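Second substrate binding domain of putative amino acid ABC transporter (Streptococcus pneumoniae, PDB 4OEN) probably captures an amino acid outside the cell and delivers it to the membrane-spanning part of an ABC importer. Local coordinates at residues 12-15 / 16-20. Sequence-based numbering, arbitrary orientation.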
loop_
_atom_site.group_PDB
_atom_site.type_symbol
_atom_site.label_atom_id
_atom_site.label_comp_id
_atom_site.label_asym_id
_atom_site.label_seq_id
_atom_site.Cartn_x
_atom_site.Cartn_y
_atom_site.Cartn_z
ATOM N N SER A 12 7.596 -8.230 5.116
ATOM C CA SER A 12 8.285 -7.484 4.071
ATOM C C SER A 12 7.305 -6.927 3.043
ATOM O O SER A 12 7.109 -7.496 1.970
ATOM C CB SER A 12 9.325 -8.368 3.382
ATOM O OG SER A 12 10.025 -7.639 2.389
ATOM N N PHE A 13 6.671 -5.811 3.389
ATOM C CA PHE A 13 5.690 -5.200 2.518
ATOM C C PHE A 13 5.783 -3.677 2.690
ATOM O O PHE A 13 4.844 -3.045 3.147
ATOM C CB PHE A 13 4.283 -5.718 2.846
ATOM C CG PHE A 13 3.292 -5.542 1.734
ATOM C CD1 PHE A 13 3.521 -6.112 0.493
ATOM C CD2 PHE A 13 2.120 -4.833 1.938
ATOM C CE1 PHE A 13 2.605 -5.957 -0.537
ATOM C CE2 PHE A 13 1.205 -4.664 0.923
ATOM C CZ PHE A 13 1.443 -5.234 -0.322
ATOM N N ALA A 14 6.935 -3.116 2.333
ATOM C CA ALA A 14 7.179 -1.685 2.502
ATOM C C ALA A 14 6.253 -0.921 1.568
ATOM O O ALA A 14 6.044 -1.347 0.433
ATOM C CB ALA A 14 8.652 -1.343 2.206
ATOM N N PRO A 15 5.718 0.231 2.017
ATOM C CA PRO A 15 5.949 0.943 3.280
ATOM C C PRO A 15 5.009 0.574 4.421
ATOM O O PRO A 15 5.092 1.212 5.468
ATOM C CB PRO A 15 5.712 2.398 2.885
ATOM C CG PRO A 15 4.580 2.285 1.877
ATOM C CD PRO A 15 4.894 1.024 1.090
ATOM N N PHE A 16 4.143 -0.421 4.242
ATOM C CA PHE A 16 3.206 -0.788 5.303
ATOM C C PHE A 16 3.870 -1.514 6.469
ATOM O O PHE A 16 3.586 -1.224 7.639
ATOM C CB PHE A 16 2.063 -1.624 4.713
ATOM C CG PHE A 16 1.272 -0.880 3.689
ATOM C CD1 PHE A 16 0.293 0.024 4.084
ATOM C CD2 PHE A 16 1.545 -1.023 2.337
ATOM C CE1 PHE A 16 -0.419 0.751 3.154
ATOM C CE2 PHE A 16 0.829 -0.303 1.390
ATOM C CZ PHE A 16 -0.162 0.591 1.804
ATOM N N VAL A 17 4.769 -2.440 6.165
ATOM C CA VAL A 17 5.466 -3.157 7.221
ATOM C C VAL A 17 6.750 -3.697 6.636
ATOM O O VAL A 17 6.750 -4.319 5.560
ATOM C CB VAL A 17 4.582 -4.276 7.843
ATOM C CG1 VAL A 17 4.031 -5.240 6.768
ATOM C CG2 VAL A 17 5.350 -5.049 8.929
ATOM N N PHE A 18 7.850 -3.422 7.329
ATOM C CA PHE A 18 9.158 -3.880 6.895
ATOM C C PHE A 18 10.158 -3.774 8.037
ATOM O O PHE A 18 9.899 -3.112 9.047
ATOM C CB PHE A 18 9.640 -3.087 5.669
ATOM C CG PHE A 18 9.736 -1.600 5.899
ATOM C CD1 PHE A 18 10.964 -1.002 6.115
ATOM C CD2 PHE A 18 8.593 -0.806 5.894
ATOM C CE1 PHE A 18 11.057 0.364 6.329
ATOM C CE2 PHE A 18 8.679 0.564 6.105
ATOM C CZ PHE A 18 9.909 1.144 6.318
ATOM N N GLN A 19 11.283 -4.452 7.878
ATOM C CA GLN A 19 12.343 -4.446 8.876
ATOM C C GLN A 19 13.275 -3.249 8.676
ATOM O O GLN A 19 13.744 -2.989 7.564
ATOM C CB GLN A 19 13.124 -5.765 8.798
ATOM C CG GLN A 19 13.719 -6.250 10.105
ATOM C CD GLN A 19 14.424 -7.596 9.951
ATOM O OE1 GLN A 19 14.383 -8.212 8.887
ATOM N NE2 GLN A 19 15.075 -8.050 11.013
ATOM N N ASN A 20 13.541 -2.502 9.743
ATOM C CA ASN A 20 14.491 -1.395 9.641
ATOM C C ASN A 20 15.913 -1.887 9.899
ATOM O O ASN A 20 16.123 -3.076 10.120
ATOM C CB ASN A 20 14.120 -0.253 10.600
ATOM C CG ASN A 20 14.106 -0.678 12.066
ATOM O OD1 ASN A 20 14.727 -1.663 12.452
ATOM N ND2 ASN A 20 13.393 0.081 12.890
#
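With Phe13 CG swung anti to its own nitrogen (chi1 -159°) and Phe16 CG anti to its carbonyl carbon (chi1 -62°), the two rings leave the turn side by side. Their planes are inclined by 24° with centroids 5.9 Å apart, an offset so large that little of one ring covers the other; Phe16 CD2 sits against Phe13 CD2 and CE2, 3.9 Å from each. Farther round, Phe13 CB touches Val17 CG1, while Phe18 CD2 lies 3.7 Å from Ala14 CB, which approaches the ring obliquely, and Phe18 CE2, at the ring edge, is 3.7 Å from Pro15 O. The backbone closes the turn: Phe13 N gives a short, fairly straight bond to Val17 O (2.6 Å), and Val17 N returns one to Phe13 O (3.1 Å), reaching that oxygen from above its carbonyl plane. Phe16 N adds a weak bond to the same acceptor. The cis peptide before Pro15 probably helps fold the chain back, and Pro161 and Tyr165 of helix 160-168 pack against the turn. An acetate ion, probably from the crystallisation liquor, lies about 3 Å from the Phe13 side chain and may mark a pocket in this periplasmic binding protein type II fold. Two residues, Phe16 and Val17, stand opposite the single Phe13: a classic beta bulge.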